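Local coordinates for probable translation initiation factor eIF-2B subunit gamma (Schizosaccharomyces pombe, PDB 5B04), which forms part of the heterodecameric eIF2B complex, which catalyses exchange of GDP for GTP on the gamma subunit of eIF2, at residues E[346-350]-E[362-366]; E[390-396]-E[406-410]. The protein carries 3 engineered substitutions. All blocks are in the same frame, centred on the assembly; numbering follows the deposited sequence.

Interaction 1: residues E[346-350]-E[362-366]; sequences VDVTV and VNEGT
Thr-349, its CA-to-CB bond directed toward 362-366, lays its methyl over the backbone of that segment: CG2 sits 3.6 Å from Asn-363 O and 4.2 Å from Val-362 CG2. Neither segment is regular strand. The chain bends at Val-348 (phi/psi -56/-33), whose side chain also points toward 362-366, and extends again from Thr-349, while across from it Gly-365 turns at positive phi (63/-8). Register is loose, with CA atoms 6.9 Å apart for Val-346 and Val-362, tightening to 5.1 Å for Thr-349 and Gly-365. Val-346 CG1 rests 3.5 Å from Val-362 O, so here, as at Thr-349, a methyl meets a carbonyl in a mainly exposed contact. The entry segment packs on the first coil of the left-handed beta-helix, before regular strand pairing is established. Segment 346-350 follows helix 332-338; segment 362-366 leaves strand 356-358 and meets the following coil, Val-362 and Thr-366 touching Ile-379 of strand 378-379 and Thr-366 OG1 (chi1 m) hydrogen bonding to Cys-383 N and Gly-380 O.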
ATOM      1  N   VAL E 346       1.763  -3.003  72.144  1.00132.15           N
ATOM      2  CA  VAL E 346       0.752  -3.879  72.705  1.00123.48           C
ATOM      3  C   VAL E 346       0.446  -3.429  74.139  1.00120.35           C
ATOM      4  O   VAL E 346       1.358  -3.268  74.953  1.00129.10           O
ATOM      5  CB  VAL E 346       1.230  -5.348  72.648  1.00132.81           C
ATOM      6  CG1 VAL E 346       0.808  -6.105  73.865  1.00119.11           C
ATOM      7  CG2 VAL E 346       0.715  -6.027  71.385  1.00 99.15           C
ATOM      8  N   ASP E 347      -0.831  -3.181  74.435  1.00114.91           N
ATOM      9  CA  ASP E 347      -1.225  -2.663  75.749  1.00128.08           C
ATOM     10  C   ASP E 347      -2.187  -3.577  76.501  1.00134.17           C
ATOM     11  O   ASP E 347      -2.963  -3.116  77.338  1.00143.59           O
ATOM     12  CB  ASP E 347      -1.872  -1.281  75.626  1.00132.35           C
ATOM     13  CG  ASP E 347      -1.031  -0.302  74.837  1.00138.09           C
ATOM     14  OD1 ASP E 347       0.167  -0.571  74.612  1.00145.96           O
ATOM     15  OD2 ASP E 347      -1.573   0.756  74.457  1.00148.89           O
ATOM     16  N   VAL E 348      -2.135  -4.864  76.189  1.00113.23           N
ATOM     17  CA  VAL E 348      -2.879  -5.885  76.919  1.00111.05           C
ATOM     18  C   VAL E 348      -2.559  -5.848  78.407  1.00106.88           C
ATOM     19  O   VAL E 348      -3.394  -6.169  79.254  1.00106.12           O
ATOM     20  CB  VAL E 348      -2.543  -7.257  76.384  1.00103.21           C
ATOM     21  CG1 VAL E 348      -3.149  -7.439  75.009  1.00 98.10           C
ATOM     22  CG2 VAL E 348      -1.046  -7.378  76.317  1.00105.80           C
ATOM     23  N   THR E 349      -1.325  -5.490  78.731  1.00116.69           N
ATOM     24  CA  THR E 349      -0.871  -5.332  80.111  1.00122.39           C
ATOM     25  C   THR E 349      -0.925  -3.890  80.561  1.00134.92           C
ATOM     26  O   THR E 349      -1.209  -2.999  79.770  1.00128.65           O
ATOM     27  CB  THR E 349       0.575  -5.770  80.303  1.00124.37           C
ATOM     28  OG1 THR E 349       0.956  -5.544  81.663  1.00124.35           O
ATOM     29  CG2 THR E 349       1.467  -4.949  79.419  1.00106.01           C
ATOM     30  N   VAL E 350      -0.636  -3.667  81.841  1.00136.23           N
ATOM     31  CA  VAL E 350      -0.699  -2.333  82.423  1.00131.14           C
ATOM     32  C   VAL E 350       0.598  -1.937  83.095  1.00135.43           C
ATOM     33  O   VAL E 350       1.306  -2.783  83.624  1.00121.07           O
ATOM     34  CB  VAL E 350      -1.815  -2.228  83.454  1.00135.23           C
ATOM     35  CG1 VAL E 350      -2.189  -0.772  83.639  1.00131.34           C
ATOM     36  CG2 VAL E 350      -3.021  -3.036  83.006  1.00124.14           C
ATOM     37  N   VAL E 362       6.331  -6.091  74.882  1.00 85.86           N
ATOM     38  CA  VAL E 362       6.038  -6.679  76.159  1.00 92.14           C
ATOM     39  C   VAL E 362       4.699  -7.365  76.037  1.00102.01           C
ATOM     40  O   VAL E 362       3.782  -6.807  75.471  1.00104.96           O
ATOM     41  CB  VAL E 362       5.908  -5.575  77.181  1.00 85.10           C
ATOM     42  CG1 VAL E 362       4.949  -4.533  76.655  1.00 82.72           C
ATOM     43  CG2 VAL E 362       5.439  -6.130  78.501  1.00102.08           C
ATOM     44  N   ASN E 363       4.570  -8.566  76.570  1.00 98.36           N
ATOM     45  CA  ASN E 363       3.350  -9.333  76.367  1.00107.12           C
ATOM     46  C   ASN E 363       2.249  -9.123  77.363  1.00115.64           C
ATOM     47  O   ASN E 363       2.272  -8.180  78.119  1.00118.54           O
ATOM     48  CB  ASN E 363       3.621 -10.816  76.218  1.00104.12           C
ATOM     49  CG  ASN E 363       2.822 -11.422  75.098  1.00102.00           C
ATOM     50  OD1 ASN E 363       1.996 -10.766  74.492  1.00 99.63           O
ATOM     51  ND2 ASN E 363       3.070 -12.677  74.818  1.00 94.42           N
ATOM     52  N   GLU E 364       1.252  -9.993  77.299  1.00123.95           N
ATOM     53  CA  GLU E 364       0.077  -9.943  78.155  1.00114.48           C
ATOM     54  C   GLU E 364       0.244 -10.359  79.608  1.00113.62           C
ATOM     55  O   GLU E 364       1.127 -11.126  79.965  1.00115.97           O
ATOM     56  CB  GLU E 364      -1.026 -10.769  77.533  1.00110.15           C
ATOM     57  CG  GLU E 364      -1.226 -10.479  76.064  1.00118.92           C
ATOM     58  CD  GLU E 364      -2.040 -11.545  75.379  1.00132.01           C
ATOM     59  OE1 GLU E 364      -2.673 -12.352  76.084  1.00130.03           O
ATOM     60  OE2 GLU E 364      -2.039 -11.577  74.135  1.00135.82           O
ATOM     61  N   GLY E 365      -0.652  -9.837  80.428  1.00100.02           N
ATOM     62  CA  GLY E 365      -0.725 -10.098  81.856  1.00120.81           C
ATOM     63  C   GLY E 365       0.501  -9.628  82.617  1.00119.36           C
ATOM     64  O   GLY E 365       0.526  -9.644  83.850  1.00127.10           O
ATOM     65  N   THR E 366       1.521  -9.209  81.875  1.00124.96           N
ATOM     66  CA  THR E 366       2.792  -8.789  82.455  1.00120.43           C
ATOM     67  C   THR E 366       2.718  -7.408  83.085  1.00122.54           C
ATOM     68  O   THR E 366       2.662  -6.397  82.386  1.00114.96           O
ATOM     69  CB  THR E 366       3.914  -8.786  81.397  1.00113.18           C
ATOM     70  OG1 THR E 366       4.207 -10.132  81.006  1.00113.52           O
ATOM     71  CG2 THR E 366       5.178  -8.139  81.951  1.00108.09           C
TER

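Interaction 2: residues E[390-396]-E[406-410]; sequences VVSNSIL and VRLES
Strands 390-392 and 407-409 run parallel, their axes 4.7 Å apart and 4° from aligned, pairing Val-390 with Arg-407, Val-391 with Leu-408 and Ser-392 with Glu-409. Four backbone hydrogen bonds alternate between them: Val-390 N to Val-406 O (3.0 Å), Leu-408 N to Val-390 O (2.7 Å), Ser-392 N to Leu-408 O (2.7 Å) and Ser-410 N to Ser-392 O (2.6 Å). Asn-393 (48/36) and Ser-410 (54/42) then adopt left-handed backbone angles at equivalent corners, CA atoms 4.3 Å apart, with Ser-410 CA 3.2 Å from Asn-393 O. Val-391 (t) and Leu-408 (m,t) share the buried face: Val-391 CG1 lies 4.1 Å from Leu-408 CB, and beyond the corner Leu-396 (m,t) brings CD2 to 4.2 Å from Leu-408 CD1. Val-390 (t), Ser-392 (t), Arg-407 and Glu-409 share the other face. There Arg-407, extended through chi3 (t,t,t), passes Val-390, whose CG1 is 3.4 Å from Arg-407 NH1, and Glu-409 (m,t) sets OE1 3.2 Å from both Arg-407 NE and NH2, a salt bridge. Ser-394 (m) donates OG to Ser-392 O (3.0 Å) and also bonds Cys-411 N. Such stacked coils are the repeat of the left-handed beta-helix. Aliphatic chains thus fill the interior, charge pairing stays on the outer face, and a serine hydroxyl satisfies backbone at the corner.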
ATOM      1  N   VAL E 390      16.309  -1.592  85.457  1.00104.81           N
ATOM      2  CA  VAL E 390      16.517  -1.292  84.043  1.00101.64           C
ATOM      3  C   VAL E 390      16.752  -2.557  83.219  1.00 97.38           C
ATOM      4  O   VAL E 390      17.558  -3.410  83.587  1.00 87.69           O
ATOM      5  CB  VAL E 390      17.740  -0.365  83.925  1.00 98.90           C
ATOM      6  CG1 VAL E 390      18.182  -0.252  82.474  1.00 93.21           C
ATOM      7  CG2 VAL E 390      17.415   1.008  84.494  1.00109.88           C
ATOM      8  N   VAL E 391      16.025  -2.676  82.109  1.00 90.81           N
ATOM      9  CA  VAL E 391      16.187  -3.798  81.188  1.00 96.90           C
ATOM     10  C   VAL E 391      16.554  -3.294  79.794  1.00 95.56           C
ATOM     11  O   VAL E 391      15.746  -2.642  79.132  1.00 93.89           O
ATOM     12  CB  VAL E 391      14.906  -4.652  81.096  1.00 90.64           C
ATOM     13  CG1 VAL E 391      15.152  -5.883  80.241  1.00 93.43           C
ATOM     14  CG2 VAL E 391      14.434  -5.056  82.479  1.00 81.25           C
ATOM     15  N   SER E 392      17.771  -3.598  79.349  1.00 75.81           N
ATOM     16  CA  SER E 392      18.254  -3.099  78.063  1.00 81.36           C
ATOM     17  C   SER E 392      18.818  -4.206  77.172  1.00 81.88           C
ATOM     18  O   SER E 392      19.547  -5.081  77.641  1.00 79.45           O
ATOM     19  CB  SER E 392      19.318  -2.021  78.281  1.00 89.11           C
ATOM     20  OG  SER E 392      19.638  -1.371  77.064  1.00104.60           O
ATOM     21  N   ASN E 393      18.477  -4.142  75.884  1.00 68.32           N
ATOM     22  CA  ASN E 393      18.890  -5.135  74.888  1.00 65.04           C
ATOM     23  C   ASN E 393      18.671  -6.571  75.344  1.00 80.35           C
ATOM     24  O   ASN E 393      19.456  -7.461  75.021  1.00 71.69           O
ATOM     25  CB  ASN E 393      20.357  -4.935  74.505  1.00 75.66           C
ATOM     26  CG  ASN E 393      20.526  -4.008  73.317  1.00 87.37           C
ATOM     27  OD1 ASN E 393      19.553  -3.636  72.663  1.00 84.98           O
ATOM     28  ND2 ASN E 393      21.768  -3.639  73.025  1.00127.68           N
ATOM     29  N   SER E 394      17.594  -6.792  76.087  1.00 72.40           N
ATOM     30  CA  SER E 394      17.341  -8.102  76.667  1.00 63.03           C
ATOM     31  C   SER E 394      16.081  -8.753  76.117  1.00 74.68           C
ATOM     32  O   SER E 394      15.260  -8.105  75.473  1.00 74.51           O
ATOM     33  CB  SER E 394      17.248  -7.996  78.189  1.00 74.92           C
ATOM     34  OG  SER E 394      18.503  -7.653  78.749  1.00 88.18           O
ATOM     35  N   ILE E 395      15.938 -10.039  76.351  1.00 78.07           N
ATOM     36  CA  ILE E 395      14.732 -10.726  75.983  1.00 77.31           C
ATOM     37  C   ILE E 395      14.187 -11.471  77.173  1.00 77.04           C
ATOM     38  O   ILE E 395      14.900 -12.211  77.813  1.00 71.11           O
ATOM     39  CB  ILE E 395      15.015 -11.729  74.885  1.00 77.47           C
ATOM     40  CG1 ILE E 395      15.504 -11.014  73.651  1.00 75.35           C
ATOM     41  CG2 ILE E 395      13.764 -12.484  74.537  1.00 66.63           C
ATOM     42  CD1 ILE E 395      16.571 -11.791  72.940  1.00 68.86           C
ATOM     43  N   LEU E 396      12.911 -11.298  77.454  1.00 71.40           N
ATOM     44  CA  LEU E 396      12.313 -11.989  78.568  1.00 79.18           C
ATOM     45  C   LEU E 396      11.162 -12.845  78.138  1.00 86.71           C
ATOM     46  O   LEU E 396      10.230 -12.381  77.521  1.00 77.77           O
ATOM     47  CB  LEU E 396      11.817 -10.991  79.585  1.00 86.74           C
ATOM     48  CG  LEU E 396      12.854 -10.050  80.152  1.00 82.67           C
ATOM     49  CD1 LEU E 396      12.153  -9.087  81.071  1.00 71.78           C
ATOM     50  CD2 LEU E 396      13.882 -10.852  80.915  1.00 75.98           C
ATOM     51  N   VAL E 406      17.305  -4.333  89.731  1.00124.49           N
ATOM     52  CA  VAL E 406      18.294  -5.039  88.938  1.00113.11           C
ATOM     53  C   VAL E 406      18.621  -4.307  87.649  1.00 92.07           C
ATOM     54  O   VAL E 406      17.796  -3.561  87.117  1.00 84.08           O
ATOM     55  CB  VAL E 406      17.823  -6.455  88.557  1.00107.87           C
ATOM     56  CG1 VAL E 406      17.597  -7.296  89.803  1.00123.33           C
ATOM     57  CG2 VAL E 406      16.556  -6.389  87.721  1.00105.02           C
ATOM     58  N   ARG E 407      19.834  -4.512  87.156  1.00103.72           N
ATOM     59  CA  ARG E 407      20.208  -3.979  85.858  1.00 93.71           C
ATOM     60  C   ARG E 407      20.446  -5.106  84.868  1.00101.09           C
ATOM     61  O   ARG E 407      21.440  -5.827  84.956  1.00 94.36           O
ATOM     62  CB  ARG E 407      21.447  -3.094  85.976  1.00106.58           C
ATOM     63  CG  ARG E 407      21.883  -2.502  84.648  1.00103.37           C
ATOM     64  CD  ARG E 407      22.866  -1.362  84.827  1.00 90.05           C
ATOM     65  NE  ARG E 407      23.237  -0.779  83.541  1.00 92.72           N
ATOM     66  CZ  ARG E 407      22.511   0.128  82.896  1.00110.72           C
ATOM     67  NH1 ARG E 407      21.372   0.563  83.418  1.00 89.51           N
ATOM     68  NH2 ARG E 407      22.925   0.602  81.728  1.00129.19           N
ATOM     69  N   LEU E 408      19.516  -5.264  83.934  1.00 99.89           N
ATOM     70  CA  LEU E 408      19.652  -6.266  82.889  1.00 88.16           C
ATOM     71  C   LEU E 408      20.245  -5.641  81.633  1.00 83.63           C
ATOM     72  O   LEU E 408      19.585  -4.868  80.939  1.00 93.64           O
ATOM     73  CB  LEU E 408      18.302  -6.913  82.583  1.00 91.00           C
ATOM     74  CG  LEU E 408      17.874  -7.990  83.582  1.00 87.82           C
ATOM     75  CD1 LEU E 408      16.503  -8.544  83.230  1.00 83.42           C
ATOM     76  CD2 LEU E 408      18.911  -9.103  83.633  1.00 97.60           C
ATOM     77  N   GLU E 409      21.501  -5.976  81.358  1.00 74.77           N
ATOM     78  CA  GLU E 409      22.205  -5.443  80.200  1.00 84.50           C
ATOM     79  C   GLU E 409      22.475  -6.526  79.163  1.00 88.00           C
ATOM     80  O   GLU E 409      23.288  -7.422  79.395  1.00 86.62           O
ATOM     81  CB  GLU E 409      23.527  -4.801  80.624  1.00 95.65           C
ATOM     82  CG  GLU E 409      23.398  -3.419  81.237  1.00 96.39           C
ATOM     83  CD  GLU E 409      24.746  -2.827  81.601  1.00111.95           C
ATOM     84  OE1 GLU E 409      25.060  -1.717  81.120  1.00114.78           O
ATOM     85  OE2 GLU E 409      25.492  -3.471  82.369  1.00108.60           O
ATOM     86  N   SER E 410      21.787  -6.437  78.028  1.00 78.30           N
ATOM     87  CA  SER E 410      22.024  -7.328  76.892  1.00 73.30           C
ATOM     88  C   SER E 410      21.934  -8.807  77.265  1.00 78.08           C
ATOM     89  O   SER E 410      22.743  -9.616  76.816  1.00 65.15           O
ATOM     90  CB  SER E 410      23.393  -7.031  76.272  1.00 72.77           C
ATOM     91  OG  SER E 410      23.671  -7.910  75.196  1.00 78.40           O
TER

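In the fold
From the N terminus the chain first builds the nucleotidyltransferase-like part with its mixed sheet, then passes through helix 332-338 into the C-terminal beta-helix. There, interaction 1 closes a loop of eleven residues containing strand 356-358, stacking the entry segment on the first coil. Interaction 2 closes its own circuit further on, joining strands 390-392 and 407-409 and closing a nine-residue connection that contains strand 401-402. The two are in series, neither nested nor crossed; their centres lie 18 Å apart and their nearest atoms about 7 Å. The coil carrying strands 373-375 and 378-379 links them, while Ile-395 packs on Asn-333 and Ile-336 of helix 332-338, tying the beta-helix back to the preceding helix.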